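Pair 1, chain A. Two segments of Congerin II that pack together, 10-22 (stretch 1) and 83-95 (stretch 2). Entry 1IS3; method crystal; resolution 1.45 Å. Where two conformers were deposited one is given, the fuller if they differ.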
# COMPACT_ATOMS: atom_id res chain seq x y z
N PRO A 10 7.40 4.56 3.60
CA PRO A 10 7.42 5.24 4.89
C PRO A 10 6.25 6.19 5.11
O PRO A 10 6.02 7.07 4.28
CB PRO A 10 8.77 5.93 4.92
CG PRO A 10 9.64 5.07 4.00
CD PRO A 10 8.67 4.77 2.88
N PHE A 11 5.48 6.02 6.20
CA PHE A 11 4.43 6.97 6.61
C PHE A 11 5.15 7.90 7.61
O PHE A 11 5.46 7.54 8.74
CB PHE A 11 3.29 6.21 7.28
CG PHE A 11 2.13 7.04 7.82
CD1 PHE A 11 1.83 8.34 7.35
CD2 PHE A 11 1.29 6.47 8.79
CE1 PHE A 11 0.73 9.02 7.85
CE2 PHE A 11 0.18 7.17 9.29
CZ PHE A 11 -0.10 8.43 8.81
N LYS A 12 5.49 9.08 7.12
CA LYS A 12 6.29 10.06 7.84
C LYS A 12 5.44 11.21 8.36
O LYS A 12 4.31 11.45 7.91
CB LYS A 12 7.37 10.62 6.89
CG LYS A 12 8.24 9.44 6.45
CD LYS A 12 8.90 9.80 5.17
CE LYS A 12 10.02 10.74 5.51
NZ LYS A 12 10.00 11.90 4.62
N LEU A 13 6.04 11.88 9.35
CA LEU A 13 5.52 13.11 9.95
C LEU A 13 5.02 14.05 8.87
O LEU A 13 5.74 14.40 7.91
CB LEU A 13 6.66 13.73 10.72
CG LEU A 13 6.63 14.05 12.21
CD1 LEU A 13 6.29 12.90 13.11
CD2 LEU A 13 8.07 14.44 12.55
N GLY A 14 3.73 14.38 8.93
CA GLY A 14 3.19 15.34 7.98
C GLY A 14 2.50 14.73 6.77
O GLY A 14 1.88 15.46 5.99
N MET A 15 2.60 13.42 6.56
CA MET A 15 1.88 12.74 5.51
C MET A 15 0.50 12.41 6.00
O MET A 15 0.27 12.39 7.22
CB MET A 15 2.56 11.45 5.12
CG MET A 15 3.82 11.81 4.34
SD MET A 15 4.85 10.37 4.05
CE MET A 15 3.87 9.57 2.80
N TYR A 16 -0.44 12.09 5.12
CA TYR A 16 -1.79 11.66 5.48
C TYR A 16 -2.00 10.28 4.89
O TYR A 16 -1.60 9.99 3.76
CB TYR A 16 -2.89 12.56 4.92
CG TYR A 16 -2.92 13.92 5.61
CD1 TYR A 16 -1.84 14.81 5.45
CD2 TYR A 16 -4.00 14.28 6.43
CE1 TYR A 16 -1.81 16.04 6.12
CE2 TYR A 16 -3.98 15.52 7.11
CZ TYR A 16 -2.89 16.39 6.96
OH TYR A 16 -2.82 17.61 7.66
N LEU A 17 -2.63 9.43 5.67
CA LEU A 17 -3.02 8.08 5.27
C LEU A 17 -4.54 8.03 5.24
O LEU A 17 -5.18 8.28 6.30
CB LEU A 17 -2.54 7.06 6.29
CG LEU A 17 -3.07 5.62 6.17
CD1 LEU A 17 -2.58 5.02 4.85
CD2 LEU A 17 -2.65 4.79 7.40
N THR A 18 -5.15 7.72 4.10
CA THR A 18 -6.60 7.50 4.05
C THR A 18 -6.83 6.09 3.55
O THR A 18 -6.28 5.70 2.51
CB THR A 18 -7.28 8.47 3.12
OG1 THR A 18 -6.99 9.76 3.66
CG2 THR A 18 -8.79 8.27 3.01
N VAL A 19 -7.59 5.30 4.31
CA VAL A 19 -7.94 3.95 3.91
C VAL A 19 -9.45 3.84 3.85
O VAL A 19 -10.16 4.52 4.61
CB VAL A 19 -7.42 2.84 4.88
CG1 VAL A 19 -5.90 2.72 4.74
CG2 VAL A 19 -7.77 3.17 6.33
N GLY A 20 -9.96 3.06 2.90
CA GLY A 20 -11.38 2.81 2.78
C GLY A 20 -11.57 1.31 2.75
O GLY A 20 -10.68 0.56 2.31
N GLY A 21 -12.73 0.87 3.22
CA GLY A 21 -12.98 -0.53 3.21
C GLY A 21 -14.43 -0.84 3.55
O GLY A 21 -15.30 0.03 3.54
N VAL A 22 -14.64 -2.12 3.81
CA VAL A 22 -15.97 -2.65 4.05
C VAL A 22 -15.89 -3.59 5.24
O VAL A 22 -15.00 -4.46 5.31
CB VAL A 22 -16.52 -3.48 2.84
CG1 VAL A 22 -18.00 -3.85 3.10
CG2 VAL A 22 -16.41 -2.71 1.55
N GLY A 83 -21.28 -4.92 7.25
CA GLY A 83 -21.67 -4.99 5.86
C GLY A 83 -21.49 -3.66 5.12
O GLY A 83 -21.65 -3.61 3.88
N ASP A 84 -21.15 -2.58 5.81
CA ASP A 84 -21.04 -1.26 5.21
C ASP A 84 -19.61 -0.76 5.05
O ASP A 84 -18.69 -1.25 5.68
CB ASP A 84 -21.84 -0.26 6.04
CG ASP A 84 -23.36 -0.42 5.94
OD1 ASP A 84 -24.07 0.36 6.60
OD2 ASP A 84 -23.86 -1.27 5.20
N HIS A 85 -19.45 0.25 4.19
CA HIS A 85 -18.16 0.89 3.95
C HIS A 85 -17.76 1.82 5.09
O HIS A 85 -18.61 2.31 5.86
CB HIS A 85 -18.18 1.75 2.69
CG HIS A 85 -18.34 0.86 1.48
ND1 HIS A 85 -17.44 0.51 0.56
CD2 HIS A 85 -19.52 0.23 1.15
CE1 HIS A 85 -18.03 -0.31 -0.30
NE2 HIS A 85 -19.29 -0.47 0.07
N PHE A 86 -16.47 2.06 5.22
CA PHE A 86 -15.97 3.06 6.17
C PHE A 86 -14.78 3.75 5.49
O PHE A 86 -14.21 3.20 4.52
CB PHE A 86 -15.51 2.37 7.46
CG PHE A 86 -14.33 1.42 7.32
CD1 PHE A 86 -14.55 0.08 7.05
CD2 PHE A 86 -13.01 1.89 7.42
CE1 PHE A 86 -13.46 -0.79 6.90
CE2 PHE A 86 -11.94 1.01 7.25
CZ PHE A 86 -12.16 -0.33 6.99
N GLN A 87 -14.37 4.89 6.02
CA GLN A 87 -13.23 5.66 5.50
C GLN A 87 -12.55 6.30 6.70
O GLN A 87 -13.25 6.92 7.51
CB GLN A 87 -13.75 6.72 4.54
CG GLN A 87 -12.62 7.48 3.91
CD GLN A 87 -13.09 8.26 2.69
OE1 GLN A 87 -12.76 9.43 2.51
NE2 GLN A 87 -13.85 7.66 1.78
N THR A 88 -11.23 6.17 6.85
CA THR A 88 -10.51 6.72 7.98
C THR A 88 -9.26 7.40 7.47
O THR A 88 -8.57 6.88 6.57
CB THR A 88 -10.11 5.60 8.97
OG1 THR A 88 -11.33 4.92 9.27
CG2 THR A 88 -9.44 6.11 10.23
N THR A 89 -8.98 8.55 8.07
CA THR A 89 -7.79 9.30 7.76
C THR A 89 -6.96 9.49 9.04
O THR A 89 -7.50 9.80 10.11
CB THR A 89 -8.13 10.71 7.16
OG1 THR A 89 -8.80 10.44 5.92
CG2 THR A 89 -6.91 11.61 6.88
N ILE A 90 -5.66 9.28 8.91
CA ILE A 90 -4.74 9.36 10.02
C ILE A 90 -3.57 10.27 9.64
O ILE A 90 -3.06 10.21 8.51
CB ILE A 90 -4.23 7.92 10.37
CG1 ILE A 90 -5.40 7.01 10.71
CG2 ILE A 90 -3.21 8.00 11.53
CD1 ILE A 90 -5.02 5.53 10.84
N THR A 91 -3.16 11.13 10.55
CA THR A 91 -1.93 11.88 10.42
C THR A 91 -1.31 11.91 11.83
O THR A 91 -1.97 11.47 12.79
CB THR A 91 -2.22 13.32 9.88
OG1 THR A 91 -3.09 13.16 8.80
CG2 THR A 91 -0.97 14.08 9.42
N PHE A 92 -0.08 12.40 11.99
CA PHE A 92 0.51 12.39 13.31
C PHE A 92 1.66 13.38 13.40
O PHE A 92 2.20 13.81 12.36
CB PHE A 92 1.03 10.97 13.66
CG PHE A 92 2.18 10.44 12.81
CD1 PHE A 92 1.92 9.78 11.62
CD2 PHE A 92 3.52 10.65 13.22
CE1 PHE A 92 2.98 9.33 10.83
CE2 PHE A 92 4.57 10.19 12.42
CZ PHE A 92 4.31 9.53 11.23
N ASP A 93 1.95 13.81 14.63
CA ASP A 93 3.20 14.53 14.81
C ASP A 93 3.96 13.73 15.86
O ASP A 93 3.52 12.64 16.21
CB ASP A 93 2.95 15.96 15.28
CG ASP A 93 2.10 16.17 16.51
OD1 ASP A 93 1.53 17.25 16.58
OD2 ASP A 93 2.01 15.29 17.37
N THR A 94 5.03 14.26 16.49
CA THR A 94 5.76 13.39 17.43
C THR A 94 5.08 13.11 18.74
O THR A 94 5.50 12.27 19.52
CB THR A 94 7.15 13.92 17.82
OG1 THR A 94 6.98 15.27 18.22
CG2 THR A 94 8.17 13.64 16.71
N HIS A 95 3.99 13.84 18.98
CA HIS A 95 3.26 13.64 20.22
C HIS A 95 1.91 12.97 20.14
O HIS A 95 1.48 12.35 21.12
CB HIS A 95 3.03 14.98 20.91
CG HIS A 95 4.35 15.53 21.38
ND1 HIS A 95 5.04 16.57 20.90
CD2 HIS A 95 5.11 14.93 22.37
CE1 HIS A 95 6.19 16.60 21.55
NE2 HIS A 95 6.21 15.62 22.43
O HOH W 1 1.78 12.12 9.58
O HOH W 2 -14.87 1.55 0.58

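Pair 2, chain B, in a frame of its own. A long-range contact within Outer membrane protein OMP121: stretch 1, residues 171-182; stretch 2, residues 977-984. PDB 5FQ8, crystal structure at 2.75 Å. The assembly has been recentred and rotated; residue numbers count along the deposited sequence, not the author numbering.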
# COMPACT_ATOMS: atom_id res chain seq x y z
N LYS B 171 -35.88 -34.81 24.27
CA LYS B 171 -37.24 -34.41 23.89
C LYS B 171 -37.88 -33.51 24.94
O LYS B 171 -37.51 -33.55 26.11
CB LYS B 171 -38.10 -35.63 23.61
CG LYS B 171 -37.91 -36.19 22.21
CD LYS B 171 -38.64 -37.53 22.03
CE LYS B 171 -39.94 -37.35 21.28
NZ LYS B 171 -40.57 -36.03 21.58
N GLU B 172 -38.80 -32.66 24.50
CA GLU B 172 -39.50 -31.71 25.35
C GLU B 172 -40.89 -31.51 24.77
O GLU B 172 -41.39 -32.34 24.00
CB GLU B 172 -38.71 -30.39 25.44
CG GLU B 172 -38.16 -30.02 26.80
CD GLU B 172 -37.64 -28.59 26.85
OE1 GLU B 172 -36.87 -28.20 25.95
OE2 GLU B 172 -38.03 -27.85 27.77
N LYS B 173 -41.52 -30.40 25.14
CA LYS B 173 -42.80 -30.00 24.57
C LYS B 173 -42.68 -28.56 24.14
O LYS B 173 -42.27 -27.73 24.95
CB LYS B 173 -43.93 -30.16 25.58
CG LYS B 173 -44.34 -31.57 25.91
CD LYS B 173 -45.40 -31.56 27.00
CE LYS B 173 -46.64 -32.38 26.62
NZ LYS B 173 -46.36 -33.84 26.58
N GLY B 174 -43.01 -28.23 22.89
CA GLY B 174 -43.46 -29.19 21.91
C GLY B 174 -42.61 -29.27 20.65
O GLY B 174 -42.19 -30.35 20.27
N VAL B 175 -42.35 -28.14 19.98
CA VAL B 175 -41.59 -28.18 18.74
C VAL B 175 -40.10 -27.92 18.92
O VAL B 175 -39.31 -28.36 18.09
CB VAL B 175 -42.16 -27.19 17.71
CG1 VAL B 175 -43.61 -27.47 17.45
CG2 VAL B 175 -41.98 -25.79 18.19
N GLY B 176 -39.70 -27.22 19.97
CA GLY B 176 -38.30 -27.06 20.27
C GLY B 176 -37.67 -25.79 19.72
O GLY B 176 -36.50 -25.79 19.33
N ILE B 177 -38.43 -24.71 19.71
CA ILE B 177 -37.97 -23.42 19.21
C ILE B 177 -37.96 -22.45 20.37
O ILE B 177 -39.00 -22.20 20.98
CB ILE B 177 -38.86 -22.89 18.09
CG1 ILE B 177 -38.90 -23.85 16.91
CG2 ILE B 177 -38.37 -21.53 17.64
CD1 ILE B 177 -39.87 -23.43 15.85
N GLU B 178 -36.79 -21.88 20.67
CA GLU B 178 -36.64 -20.83 21.67
C GLU B 178 -36.18 -19.55 21.00
O GLU B 178 -35.16 -19.54 20.32
CB GLU B 178 -35.64 -21.25 22.73
CG GLU B 178 -35.41 -20.21 23.79
CD GLU B 178 -34.37 -20.63 24.77
OE1 GLU B 178 -34.02 -21.82 24.77
OE2 GLU B 178 -33.89 -19.77 25.54
N TYR B 179 -36.92 -18.47 21.21
CA TYR B 179 -36.56 -17.16 20.70
C TYR B 179 -36.21 -16.23 21.85
O TYR B 179 -36.87 -16.25 22.88
CB TYR B 179 -37.69 -16.56 19.90
CG TYR B 179 -37.55 -15.10 19.57
CD1 TYR B 179 -36.59 -14.67 18.67
CD2 TYR B 179 -38.39 -14.16 20.12
CE1 TYR B 179 -36.47 -13.34 18.34
CE2 TYR B 179 -38.28 -12.83 19.80
CZ TYR B 179 -37.32 -12.43 18.91
OH TYR B 179 -37.20 -11.09 18.60
N ASN B 180 -35.16 -15.44 21.68
CA ASN B 180 -34.83 -14.35 22.60
C ASN B 180 -34.72 -13.07 21.79
O ASN B 180 -33.95 -13.01 20.83
CB ASN B 180 -33.53 -14.61 23.35
CG ASN B 180 -33.65 -15.72 24.35
OD1 ASN B 180 -34.04 -15.51 25.48
ND2 ASN B 180 -33.30 -16.93 23.93
N GLY B 181 -35.50 -12.07 22.16
CA GLY B 181 -35.48 -10.80 21.46
C GLY B 181 -35.19 -9.68 22.43
O GLY B 181 -35.87 -9.56 23.45
N GLY B 182 -34.18 -8.86 22.15
CA GLY B 182 -33.70 -7.91 23.12
C GLY B 182 -33.58 -6.52 22.53
O GLY B 182 -33.49 -6.33 21.33
N GLY B 977 -31.62 -2.60 29.51
CA GLY B 977 -32.59 -2.94 28.48
C GLY B 977 -33.66 -3.92 28.90
O GLY B 977 -33.89 -4.16 30.08
N PHE B 978 -34.32 -4.49 27.89
CA PHE B 978 -35.36 -5.50 28.03
C PHE B 978 -35.04 -6.70 27.16
O PHE B 978 -34.33 -6.60 26.17
CB PHE B 978 -36.73 -4.95 27.63
CG PHE B 978 -37.25 -3.92 28.57
CD1 PHE B 978 -37.58 -4.25 29.87
CD2 PHE B 978 -37.41 -2.61 28.16
CE1 PHE B 978 -38.06 -3.31 30.75
CE2 PHE B 978 -37.88 -1.66 29.03
CZ PHE B 978 -38.21 -2.00 30.33
N ASN B 979 -35.59 -7.85 27.54
CA ASN B 979 -35.43 -9.08 26.78
C ASN B 979 -36.70 -9.90 26.87
O ASN B 979 -37.26 -10.06 27.95
CB ASN B 979 -34.26 -9.92 27.30
CG ASN B 979 -34.08 -11.22 26.51
OD1 ASN B 979 -34.05 -11.21 25.29
ND2 ASN B 979 -33.95 -12.33 27.22
N LEU B 980 -37.15 -10.42 25.73
CA LEU B 980 -38.32 -11.28 25.66
C LEU B 980 -37.87 -12.68 25.29
O LEU B 980 -37.12 -12.85 24.33
CB LEU B 980 -39.32 -10.74 24.65
CG LEU B 980 -40.58 -11.55 24.43
CD1 LEU B 980 -41.12 -11.98 25.75
CD2 LEU B 980 -41.62 -10.74 23.69
N MET B 981 -38.29 -13.67 26.06
CA MET B 981 -37.98 -15.06 25.78
C MET B 981 -39.27 -15.80 25.52
O MET B 981 -40.27 -15.57 26.19
CB MET B 981 -37.23 -15.69 26.92
CG MET B 981 -36.72 -17.05 26.63
SD MET B 981 -37.75 -18.35 27.22
CE MET B 981 -36.53 -19.46 27.86
N VAL B 982 -39.27 -16.67 24.52
CA VAL B 982 -40.49 -17.28 24.01
C VAL B 982 -40.18 -18.71 23.62
O VAL B 982 -39.58 -18.95 22.57
CB VAL B 982 -41.03 -16.51 22.80
CG1 VAL B 982 -42.26 -17.18 22.28
CG2 VAL B 982 -41.33 -15.07 23.14
N LYS B 983 -40.55 -19.68 24.44
CA LYS B 983 -40.35 -21.07 24.08
C LYS B 983 -41.52 -21.58 23.25
O LYS B 983 -42.68 -21.27 23.54
CB LYS B 983 -40.16 -21.94 25.32
CG LYS B 983 -38.73 -22.42 25.53
CD LYS B 983 -38.65 -23.54 26.58
CE LYS B 983 -37.24 -24.08 26.76
NZ LYS B 983 -36.34 -23.10 27.46
N PHE B 984 -41.21 -22.32 22.20
CA PHE B 984 -42.21 -22.98 21.39
C PHE B 984 -42.00 -24.47 21.50
O PHE B 984 -42.87 -25.27 21.17
CB PHE B 984 -42.12 -22.59 19.92
CG PHE B 984 -42.56 -21.19 19.61
CD1 PHE B 984 -43.88 -20.92 19.36
CD2 PHE B 984 -41.65 -20.18 19.52
CE1 PHE B 984 -44.29 -19.65 19.05
CE2 PHE B 984 -42.04 -18.91 19.21
CZ PHE B 984 -43.36 -18.64 18.97
OXT PHE B 984 -40.92 -24.90 21.90

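Both pairs are two antiparallel strands joined edge to edge, and in each pair the strand of stretch 1 follows a loop that holds a glycine. The strand axes approach to 4.6 Å in pair 1 and 4.5 Å in pair 2, at 163° and 164°. The N, CA and C atoms of 14 central residues superpose with an RMSD of 1.0 Å.

Four successive bridges match, from Leu A17 with Ile A90 to Gly A20 with Gln A87. Leu A17 and Ile A90 form a hydrogen-bonded pair, with Leu A17 N to Ile A90 O at 3.0 Å and Ile A90 N to Leu A17 O at 2.8 Å. Tyr B179 and Val B982 occupy these positions in pair 2, with Tyr B179 N to Val B982 O at 3.0 Å and Val B982 N to Tyr B179 O at 2.9 Å. Val A19 with Thr A88 matches Gly B181 with Leu B980.

The side chains differ. On the face of Leu A17 and Ile A90, Leu A17 CD2 lies 4.2 Å from Ile A90 CD1. In pair 2 the edge of the Tyr B179 ring meets the valine, with Tyr B179 CD2 4.3 Å from Val B982 CG2. Val A19 is replaced by Gly B181. An ideal CB there would clash with Tyr B179 OH, at 2.2 Å, so the tyrosine fits over a bare backbone.

On the other face, Thr A18 and Thr A89 share a hydrogen bond between their OG1 atoms, 3.0 Å long. Asn B180 and Met B981 take these positions, and Asn B180 OD1 lies 3.3 Å from Met B981 CG. Tyr A16 matches Glu B178, and Thr A91 matches Lys B983. In pair 1 the methyl Thr A91 CG2 sits over the Tyr A16 ring, 3.9 Å from its centroid. In pair 2 charge takes over: Glu B178 OE1 and Lys B983 NZ form a long salt bridge of 3.8 Å.

Gly A14 and Gly B176 coincide. Both have positive phi, and a CB on either would be jammed against the preceding carbonyl O. Beside them, Leu A13 matches Val B175. Leu A13 CD1 packs 3.3 Å from Phe A92 CE2, and the edge of Phe A92 points at the face of Phe A11. Val B175 CG2 lies 3.6 Å from Phe B984 CB. Phe B984 is the C-terminal residue, and its carboxylate gathers loop amides: Val B175 N bonds to Phe B984 O at 3.2 Å, and Gly B176 N to Phe B984 OXT at 3.3 Å. In pair 1 a water joins loop and strand, 2.8 Å from Met A15 O and 3.1 Å from Phe A92 N.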